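Local coordinates for protein aminoacyltransferase FemA (Staphylococcus aureus, PDB 1LRZ) that adds glycines 2 and 3 of the pentaglycine bridge of staphylococcal peptidoglycan, using glycyl-tRNA as the donor, at residues 4-7 with 8-12; 12-15 with 16-20; 25-28 with 29-33. All coordinates share one frame; numbering follows the deposited sequence.

Interaction 1 (4-7 with 8-12); sequences TNLT and AKEFG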
ATOM      1  N   THR A   4     -13.173  23.529 -16.327  1.00 27.20           N
ATOM      2  CA  THR A   4     -12.388  24.668 -15.885  1.00 26.81           C
ATOM      3  C   THR A   4     -11.183  24.242 -15.046  1.00 24.62           C
ATOM      4  O   THR A   4     -10.986  23.057 -14.784  1.00 22.34           O
ATOM      5  CB  THR A   4     -13.266  25.634 -15.054  1.00 30.50           C
ATOM      6  OG1 THR A   4     -12.500  26.789 -14.696  1.00 34.68           O
ATOM      7  CG2 THR A   4     -13.760  24.954 -13.781  1.00 30.86           C
ATOM      8  N   ASN A   5     -10.365  25.214 -14.658  1.00 22.91           N
ATOM      9  CA  ASN A   5      -9.216  24.945 -13.810  1.00 24.03           C
ATOM     10  C   ASN A   5      -9.758  25.020 -12.387  1.00 24.72           C
ATOM     11  O   ASN A   5     -10.723  25.735 -12.131  1.00 23.74           O
ATOM     12  CB  ASN A   5      -8.130  25.999 -14.026  1.00 24.17           C
ATOM     13  CG  ASN A   5      -7.293  25.718 -15.254  1.00 28.10           C
ATOM     14  OD1 ASN A   5      -6.412  24.850 -15.240  1.00 29.34           O
ATOM     15  ND2 ASN A   5      -7.576  26.429 -16.331  1.00 26.78           N
ATOM     16  N   LEU A   6      -9.146  24.285 -11.467  1.00 23.09           N
ATOM     17  CA  LEU A   6      -9.592  24.276 -10.082  1.00 22.01           C
ATOM     18  C   LEU A   6      -8.483  24.789  -9.178  1.00 22.91           C
ATOM     19  O   LEU A   6      -7.298  24.669  -9.505  1.00 22.73           O
ATOM     20  CB  LEU A   6      -9.947  22.844  -9.646  1.00 20.74           C
ATOM     21  CG  LEU A   6     -10.976  22.011 -10.420  1.00 20.55           C
ATOM     22  CD1 LEU A   6     -11.061  20.633  -9.779  1.00 17.47           C
ATOM     23  CD2 LEU A   6     -12.357  22.700 -10.402  1.00 17.39           C
ATOM     24  N   THR A   7      -8.863  25.358  -8.039  1.00 21.23           N
ATOM     25  CA  THR A   7      -7.874  25.823  -7.072  1.00 23.76           C
ATOM     26  C   THR A   7      -7.455  24.563  -6.324  1.00 21.59           C
ATOM     27  O   THR A   7      -8.174  23.566  -6.341  1.00 21.99           O
ATOM     28  CB  THR A   7      -8.486  26.793  -6.065  1.00 26.17           C
ATOM     29  OG1 THR A   7      -9.439  26.091  -5.257  1.00 20.56           O
ATOM     30  CG2 THR A   7      -9.187  27.953  -6.804  1.00 25.74           C
ATOM     31  N   ALA A   8      -6.305  24.600  -5.666  1.00 22.26           N
ATOM     32  CA  ALA A   8      -5.823  23.442  -4.929  1.00 23.14           C
ATOM     33  C   ALA A   8      -6.824  23.025  -3.851  1.00 25.60           C
ATOM     34  O   ALA A   8      -7.035  21.832  -3.606  1.00 25.35           O
ATOM     35  CB  ALA A   8      -4.458  23.752  -4.298  1.00 20.81           C
ATOM     36  N   LYS A   9      -7.437  24.012  -3.206  1.00 25.56           N
ATOM     37  CA  LYS A   9      -8.403  23.742  -2.149  1.00 27.48           C
ATOM     38  C   LYS A   9      -9.615  22.986  -2.696  1.00 26.98           C
ATOM     39  O   LYS A   9     -10.033  21.976  -2.136  1.00 28.68           O
ATOM     40  CB  LYS A   9      -8.832  25.063  -1.502  1.00 31.67           C
ATOM     41  CG  LYS A   9      -9.835  24.914  -0.373  1.00 37.43           C
ATOM     42  CD  LYS A   9     -10.324  26.280   0.107  1.00 43.61           C
ATOM     43  CE  LYS A   9     -11.518  26.160   1.041  1.00 47.41           C
ATOM     44  NZ  LYS A   9     -12.066  27.507   1.375  1.00 49.27           N
ATOM     45  N   GLU A  10     -10.169  23.470  -3.800  1.00 24.14           N
ATOM     46  CA  GLU A  10     -11.323  22.811  -4.402  1.00 25.98           C
ATOM     47  C   GLU A  10     -10.959  21.391  -4.813  1.00 23.53           C
ATOM     48  O   GLU A  10     -11.734  20.470  -4.622  1.00 23.27           O
ATOM     49  CB  GLU A  10     -11.790  23.547  -5.663  1.00 28.27           C
ATOM     50  CG  GLU A  10     -12.082  25.015  -5.484  1.00 34.18           C
ATOM     51  CD  GLU A  10     -12.513  25.655  -6.786  1.00 34.13           C
ATOM     52  OE1 GLU A  10     -11.834  25.428  -7.807  1.00 29.49           O
ATOM     53  OE2 GLU A  10     -13.525  26.380  -6.788  1.00 33.52           O
ATOM     54  N   PHE A  11      -9.789  21.252  -5.431  1.00 20.97           N
ATOM     55  CA  PHE A  11      -9.298  19.972  -5.910  1.00 21.61           C
ATOM     56  C   PHE A  11      -9.201  18.964  -4.774  1.00 19.60           C
ATOM     57  O   PHE A  11      -9.774  17.883  -4.849  1.00 19.78           O
ATOM     58  CB  PHE A  11      -7.914  20.138  -6.529  1.00 20.82           C
ATOM     59  CG  PHE A  11      -7.345  18.860  -7.065  1.00 20.00           C
ATOM     60  CD1 PHE A  11      -7.875  18.278  -8.213  1.00 17.52           C
ATOM     61  CD2 PHE A  11      -6.271  18.244  -6.430  1.00 16.21           C
ATOM     62  CE1 PHE A  11      -7.339  17.096  -8.728  1.00 17.45           C
ATOM     63  CE2 PHE A  11      -5.724  17.060  -6.933  1.00 16.80           C
ATOM     64  CZ  PHE A  11      -6.257  16.485  -8.084  1.00 17.02           C
ATOM     65  N   GLY A  12      -8.473  19.333  -3.727  1.00 20.15           N
ATOM     66  CA  GLY A  12      -8.297  18.455  -2.580  1.00 21.52           C
ATOM     67  C   GLY A  12      -9.589  18.041  -1.892  1.00 22.10           C
ATOM     68  O   GLY A  12      -9.762  16.864  -1.523  1.00 19.75           O
TER
HETATM   69  O   HOH W   1     -11.918  27.085  -9.968  1.00 37.11           O
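Thr-7 and Glu-10 grip each other in both directions at the start of helix 8-16. The backbone N of Thr-7 donates to Glu-10 OE1 over 3.0 Å in a nearly straight bond, 167° at the hydrogen, and reaches the oxygen on the anti side of the carboxylate, 32° out of its plane. In return Glu-10 N donates to Thr-7 OG1 at 3.1 Å, though the modelled place of OG1 is less sure. Thr-7 is the N-cap, and the reciprocal pair makes a capping box, the motif in which the cap hydroxyl takes a first-turn N-H that has no i-4 helical carbonyl, while the glutamate takes the N-H of the cap residue itself. Threonine suits the cap because its short branch carries an acceptor close to the main chain. Glutamate, three residues on, has just the length to fold back: CG stands anti to its own carbonyl carbon, chi1 -54°, and the extended chain carries OE1 to the N-H of Thr-7. The helix proper then starts with Phe-11 N donating to Thr-7 O at 3.0 Å. Leu-6 flanks the carboxylate, its CB 3.7 Å from Glu-10 OE1, while its CD1 meets the edge of the Phe-11 ring, 4.3 Å from Phe-11 CD1. Both apolar side chains face the sheet, where they touch Ala-55 of strand 52-63. Water 1 donates to Glu-10 OE1 at 2.7 Å and also to Asn-5 O, tying the carboxylate to the end of strand 2-5. The other oxygen, Glu-10 OE2, forms a salt bridge with Lys-46 of strand 39-46, which probably favours the ionised carboxylate and fixes its rotation.

Interaction 2 (12-15 with 16-20); sequences GAFT and DSMPY
Two donors of one residue converge on Phe-14 O: Ser-17 OG at 2.8 Å and Ser-17 N at 3.0 Å. The hydroxyl comes in only 19° from the carbonyl plane, whereas the N-H stands well above that plane and its bond is bent, 143° at the hydrogen. Serine suits the place because its short side chain carries a hydroxyl that can fold back to the main chain; chi1 of 71° then puts OG between its own N and carbonyl carbon, within range of a carbonyl of the preceding turn. Asp-16 N still donates to Gly-12 O in the i to i+4 pattern, but the bonds from Ser-17 N to Phe-14 O and from Met-18 N to Thr-15 O span three residues, as in a turn, with both donors well above the carbonyl planes. Water 3 lies by Thr-15 O and Met-18 O, to which Ser-21 OG is also hydrogen-bonded.

Met-18 turns back over the Phe-14 ring. Its CG sits above one face, offset toward the rim, in a CH-pi contact 3.8 Å from the ring centroid; SD approaches obliquely, 4.7 Å from that centroid, as a Met-aromatic contact. Bends at chi2 and chi3 keep the flexible thioether folded near the ring, and both residues also rest on Val-77 of strand 67-78. Round the helix, water 2 donates to Asp-16 OD2 at 2.6 Å and lies 2.7 Å from Thr-15 OG1, linking two neighbouring side chains. That hydroxyl is hydrogen-bonded to Phe-11 O of the preceding turn as well, and Asp-16 OD1 forms a salt bridge with Arg-235. Ser-17 thus satisfies Phe-14 O twice over, while the Asp-16 carboxylate is held by water 2 and by the arginine, whose charge would probably favour its ionised form.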
ATOM      1  N   GLY A  12      -8.473  19.333  -3.727  1.00 20.15           N
ATOM      2  CA  GLY A  12      -8.297  18.455  -2.580  1.00 21.52           C
ATOM      3  C   GLY A  12      -9.589  18.041  -1.892  1.00 22.10           C
ATOM      4  O   GLY A  12      -9.762  16.864  -1.523  1.00 19.75           O
ATOM      5  N   ALA A  13     -10.493  19.000  -1.712  1.00 20.24           N
ATOM      6  CA  ALA A  13     -11.765  18.728  -1.054  1.00 22.23           C
ATOM      7  C   ALA A  13     -12.586  17.722  -1.849  1.00 23.17           C
ATOM      8  O   ALA A  13     -13.173  16.788  -1.282  1.00 19.99           O
ATOM      9  CB  ALA A  13     -12.557  20.029  -0.879  1.00 25.15           C
ATOM     10  N   PHE A  14     -12.632  17.907  -3.165  1.00 19.60           N
ATOM     11  CA  PHE A  14     -13.402  16.986  -3.992  1.00 20.33           C
ATOM     12  C   PHE A  14     -12.807  15.586  -4.031  1.00 20.14           C
ATOM     13  O   PHE A  14     -13.503  14.600  -3.792  1.00 21.70           O
ATOM     14  CB  PHE A  14     -13.518  17.487  -5.425  1.00 18.37           C
ATOM     15  CG  PHE A  14     -14.236  16.535  -6.324  1.00 15.68           C
ATOM     16  CD1 PHE A  14     -15.603  16.326  -6.179  1.00 17.92           C
ATOM     17  CD2 PHE A  14     -13.546  15.842  -7.317  1.00 18.42           C
ATOM     18  CE1 PHE A  14     -16.283  15.442  -7.016  1.00 22.29           C
ATOM     19  CE2 PHE A  14     -14.204  14.958  -8.160  1.00 18.90           C
ATOM     20  CZ  PHE A  14     -15.581  14.754  -8.014  1.00 21.51           C
ATOM     21  N   THR A  15     -11.518  15.484  -4.327  1.00 20.12           N
ATOM     22  CA  THR A  15     -10.916  14.155  -4.400  1.00 20.08           C
ATOM     23  C   THR A  15     -10.966  13.379  -3.069  1.00 19.73           C
ATOM     24  O   THR A  15     -11.109  12.158  -3.081  1.00 19.43           O
ATOM     25  CB  THR A  15      -9.480  14.239  -4.930  1.00 18.54           C
ATOM     26  OG1 THR A  15      -8.695  15.078  -4.070  1.00 19.35           O
ATOM     27  CG2 THR A  15      -9.492  14.818  -6.350  1.00 16.47           C
ATOM     28  N   ASP A  16     -10.873  14.076  -1.935  1.00 16.41           N
ATOM     29  CA  ASP A  16     -10.948  13.419  -0.626  1.00 19.59           C
ATOM     30  C   ASP A  16     -12.325  12.796  -0.385  1.00 19.94           C
ATOM     31  O   ASP A  16     -12.462  11.882   0.421  1.00 21.62           O
ATOM     32  CB  ASP A  16     -10.694  14.409   0.521  1.00 20.71           C
ATOM     33  CG  ASP A  16      -9.223  14.593   0.844  1.00 23.96           C
ATOM     34  OD1 ASP A  16      -8.936  15.389   1.762  1.00 26.91           O
ATOM     35  OD2 ASP A  16      -8.357  13.956   0.200  1.00 23.61           O
ATOM     36  N   SER A  17     -13.345  13.297  -1.071  1.00 20.78           N
ATOM     37  CA  SER A  17     -14.695  12.792  -0.870  1.00 21.13           C
ATOM     38  C   SER A  17     -15.127  11.717  -1.854  1.00 20.49           C
ATOM     39  O   SER A  17     -16.231  11.205  -1.754  1.00 19.79           O
ATOM     40  CB  SER A  17     -15.699  13.950  -0.953  1.00 22.26           C
ATOM     41  OG  SER A  17     -15.825  14.421  -2.293  1.00 24.46           O
ATOM     42  N   MET A  18     -14.264  11.363  -2.795  1.00 19.56           N
ATOM     43  CA  MET A  18     -14.644  10.401  -3.825  1.00 16.96           C
ATOM     44  C   MET A  18     -13.951   9.045  -3.758  1.00 18.30           C
ATOM     45  O   MET A  18     -12.798   8.940  -3.332  1.00 15.62           O
ATOM     46  CB  MET A  18     -14.376  11.016  -5.217  1.00 14.72           C
ATOM     47  CG  MET A  18     -15.312  12.205  -5.615  1.00 17.02           C
ATOM     48  SD  MET A  18     -16.995  11.654  -5.957  1.00 10.29           S
ATOM     49  CE  MET A  18     -16.860  11.129  -7.601  1.00 18.33           C
ATOM     50  N   PRO A  19     -14.656   7.985  -4.176  1.00 17.95           N
ATOM     51  CA  PRO A  19     -14.063   6.643  -4.175  1.00 18.29           C
ATOM     52  C   PRO A  19     -13.111   6.598  -5.366  1.00 17.98           C
ATOM     53  O   PRO A  19     -13.284   7.346  -6.330  1.00 15.44           O
ATOM     54  CB  PRO A  19     -15.270   5.723  -4.376  1.00 21.30           C
ATOM     55  CG  PRO A  19     -16.213   6.582  -5.173  1.00 21.87           C
ATOM     56  CD  PRO A  19     -16.094   7.923  -4.472  1.00 19.70           C
ATOM     57  N   TYR A  20     -12.111   5.726  -5.302  1.00 16.54           N
ATOM     58  CA  TYR A  20     -11.141   5.604  -6.377  1.00 16.67           C
ATOM     59  C   TYR A  20     -10.463   6.924  -6.750  1.00 16.17           C
ATOM     60  O   TYR A  20     -10.365   7.294  -7.917  1.00 17.24           O
ATOM     61  CB  TYR A  20     -11.784   4.946  -7.609  1.00 13.64           C
ATOM     62  CG  TYR A  20     -11.910   3.440  -7.448  1.00 17.97           C
ATOM     63  CD1 TYR A  20     -10.778   2.615  -7.493  1.00 17.11           C
ATOM     64  CD2 TYR A  20     -13.138   2.847  -7.156  1.00 16.08           C
ATOM     65  CE1 TYR A  20     -10.864   1.240  -7.245  1.00 15.64           C
ATOM     66  CE2 TYR A  20     -13.234   1.467  -6.906  1.00 18.91           C
ATOM     67  CZ  TYR A  20     -12.097   0.679  -6.951  1.00 17.62           C
ATOM     68  OH  TYR A  20     -12.183  -0.668  -6.685  1.00 19.08           O
TER
HETATM   69  O   HOH W   2      -7.098  14.841  -1.862  1.00 27.06           O
HETATM   70  O   HOH W   3     -11.546   9.808  -1.237  1.00 31.68           O

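Interaction 3 (25-28 with 29-33); sequences QTVG and HYELK
Helix 27-35 opens with successive i to i+4 bonds, Tyr-30 N to Thr-26 O at 3.0 Å, Glu-31 N to Val-27 O at 2.9 Å and Leu-32 N to Gly-28 O at 3.0 Å. Thr-26 is the N-cap: its OG1 accepts from His-29 N over 3.1 Å, moderately bent at 152°. A chi1 of 60° sets this hydroxyl between the backbone N and the carbonyl carbon, turned toward the first helical turn, where it also touches His-29 CB at 3.5 Å. Threonine suits the N-cap because its hydroxyl can accept from the first turn while also bonding Phe-23 O, which ties the cap to the loop before it.

Val-27 and Glu-31, one turn apart, lie side by side and point the same way. Val-27 CG1 packs against the carboxylate end, 3.8 Å from Glu-31 OE2, and Glu-31 CG passes 3.2 Å from Val-27 O. Tyr-30 reaches Leu-57 and Leu-42 of the sheet, and His-29 also packs on Leu-57, whereas Leu-32 meets helix 222-232 through Tyr-231. A carboxylate within the first turns is probably favoured by the helix dipole, and the buried Thr-26 hydroxyl has two partners, His-29 N and Phe-23 O.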
ATOM      1  N   GLN A  25      -3.789  11.900  -6.874  1.00 16.65           N
ATOM      2  CA  GLN A  25      -4.803  12.927  -7.154  1.00 15.89           C
ATOM      3  C   GLN A  25      -5.038  13.699  -5.854  1.00 16.99           C
ATOM      4  O   GLN A  25      -6.163  13.778  -5.352  1.00 17.76           O
ATOM      5  CB  GLN A  25      -6.113  12.279  -7.640  1.00 13.60           C
ATOM      6  CG  GLN A  25      -6.006  11.665  -9.051  1.00 13.86           C
ATOM      7  CD  GLN A  25      -5.655  12.700 -10.131  1.00 20.01           C
ATOM      8  OE1 GLN A  25      -4.805  12.462 -11.006  1.00 17.95           O
ATOM      9  NE2 GLN A  25      -6.318  13.843 -10.078  1.00 11.37           N
ATOM     10  N   THR A  26      -3.961  14.272  -5.321  1.00 18.45           N
ATOM     11  CA  THR A  26      -4.010  15.013  -4.055  1.00 20.20           C
ATOM     12  C   THR A  26      -3.223  16.323  -4.125  1.00 20.00           C
ATOM     13  O   THR A  26      -2.401  16.533  -5.019  1.00 18.72           O
ATOM     14  CB  THR A  26      -3.378  14.190  -2.908  1.00 20.37           C
ATOM     15  OG1 THR A  26      -2.006  13.920  -3.233  1.00 19.94           O
ATOM     16  CG2 THR A  26      -4.109  12.867  -2.713  1.00 20.16           C
ATOM     17  N   VAL A  27      -3.464  17.187  -3.149  1.00 19.20           N
ATOM     18  CA  VAL A  27      -2.768  18.463  -3.088  1.00 20.48           C
ATOM     19  C   VAL A  27      -1.283  18.216  -2.836  1.00 20.83           C
ATOM     20  O   VAL A  27      -0.421  18.886  -3.420  1.00 21.74           O
ATOM     21  CB  VAL A  27      -3.361  19.337  -1.975  1.00 22.66           C
ATOM     22  CG1 VAL A  27      -2.508  20.583  -1.764  1.00 22.03           C
ATOM     23  CG2 VAL A  27      -4.775  19.722  -2.353  1.00 20.54           C
ATOM     24  N   GLY A  28      -0.984  17.238  -1.982  1.00 19.00           N
ATOM     25  CA  GLY A  28       0.404  16.920  -1.699  1.00 18.98           C
ATOM     26  C   GLY A  28       1.153  16.481  -2.953  1.00 19.91           C
ATOM     27  O   GLY A  28       2.319  16.834  -3.142  1.00 21.30           O
ATOM     28  N   HIS A  29       0.502  15.711  -3.824  1.00 19.37           N
ATOM     29  CA  HIS A  29       1.179  15.269  -5.045  1.00 19.69           C
ATOM     30  C   HIS A  29       1.335  16.462  -5.990  1.00 19.43           C
ATOM     31  O   HIS A  29       2.340  16.571  -6.695  1.00 19.77           O
ATOM     32  CB  HIS A  29       0.402  14.144  -5.735  1.00 21.47           C
ATOM     33  CG  HIS A  29       1.187  13.436  -6.795  1.00 25.98           C
ATOM     34  ND1 HIS A  29       0.903  13.548  -8.140  1.00 27.73           N
ATOM     35  CD2 HIS A  29       2.249  12.601  -6.706  1.00 22.43           C
ATOM     36  CE1 HIS A  29       1.752  12.810  -8.831  1.00 24.18           C
ATOM     37  NE2 HIS A  29       2.579  12.226  -7.985  1.00 25.55           N
ATOM     38  N   TYR A  30       0.341  17.352  -5.980  1.00 18.71           N
ATOM     39  CA  TYR A  30       0.357  18.565  -6.802  1.00 22.14           C
ATOM     40  C   TYR A  30       1.575  19.406  -6.432  1.00 23.03           C
ATOM     41  O   TYR A  30       2.327  19.858  -7.304  1.00 22.51           O
ATOM     42  CB  TYR A  30      -0.909  19.389  -6.547  1.00 24.34           C
ATOM     43  CG  TYR A  30      -0.912  20.777  -7.165  1.00 24.51           C
ATOM     44  CD1 TYR A  30      -0.893  20.947  -8.547  1.00 26.27           C
ATOM     45  CD2 TYR A  30      -0.991  21.917  -6.362  1.00 28.71           C
ATOM     46  CE1 TYR A  30      -0.955  22.218  -9.125  1.00 27.89           C
ATOM     47  CE2 TYR A  30      -1.058  23.202  -6.927  1.00 29.58           C
ATOM     48  CZ  TYR A  30      -1.040  23.340  -8.311  1.00 30.55           C
ATOM     49  OH  TYR A  30      -1.120  24.595  -8.882  1.00 30.88           O
ATOM     50  N   GLU A  31       1.760  19.612  -5.129  1.00 23.93           N
ATOM     51  CA  GLU A  31       2.880  20.401  -4.635  1.00 24.87           C
ATOM     52  C   GLU A  31       4.205  19.700  -4.907  1.00 24.20           C
ATOM     53  O   GLU A  31       5.213  20.349  -5.192  1.00 24.37           O
ATOM     54  CB  GLU A  31       2.699  20.683  -3.145  1.00 23.33           C
ATOM     55  CG  GLU A  31       1.401  21.411  -2.860  1.00 31.01           C
ATOM     56  CD  GLU A  31       1.319  21.952  -1.451  1.00 35.88           C
ATOM     57  OE1 GLU A  31       2.064  21.455  -0.583  1.00 41.88           O
ATOM     58  OE2 GLU A  31       0.500  22.866  -1.205  1.00 34.14           O
ATOM     59  N   LEU A  32       4.197  18.373  -4.837  1.00 24.73           N
ATOM     60  CA  LEU A  32       5.397  17.596  -5.111  1.00 25.55           C
ATOM     61  C   LEU A  32       5.843  17.822  -6.560  1.00 27.45           C
ATOM     62  O   LEU A  32       6.992  18.180  -6.820  1.00 26.85           O
ATOM     63  CB  LEU A  32       5.134  16.103  -4.900  1.00 24.74           C
ATOM     64  CG  LEU A  32       6.277  15.192  -5.355  1.00 25.66           C
ATOM     65  CD1 LEU A  32       7.557  15.582  -4.642  1.00 29.44           C
ATOM     66  CD2 LEU A  32       5.935  13.750  -5.054  1.00 32.09           C
ATOM     67  N   LYS A  33       4.930  17.607  -7.503  1.00 25.49           N
ATOM     68  CA  LYS A  33       5.249  17.785  -8.913  1.00 27.03           C
ATOM     69  C   LYS A  33       5.707  19.211  -9.221  1.00 27.21           C
ATOM     70  O   LYS A  33       6.640  19.410 -10.004  1.00 29.67           O
ATOM     71  CB  LYS A  33       4.037  17.405  -9.771  1.00 27.37           C
ATOM     72  CG  LYS A  33       3.751  15.910  -9.802  1.00 28.25           C
ATOM     73  CD  LYS A  33       4.905  15.175 -10.464  1.00 34.00           C
ATOM     74  CE  LYS A  33       4.586  13.712 -10.713  1.00 37.49           C
ATOM     75  NZ  LYS A  33       5.708  13.043 -11.441  1.00 41.51           N
TER

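The three contacts follow one another along the N-terminal part of the chain. Interactions 1 and 2 share Gly-12 and take in the start of helix 8-16 and the stretch where it gives way to the loop, with centres about 11 Å apart; interaction 3 starts the next helix, 27-35, about 12 and 13 Å from the other two. The helices touch where Val-27 CG2 comes 3.8 Å from Gly-12 CA, and Thr-15 OG1 is hydrogen-bonded to Gln-25 O. Two capped helices, joined by a loop, thus touch each other and pack on strands 39-46, 52-63 and 67-78 of one mixed sheet of this FemABX-family enzyme.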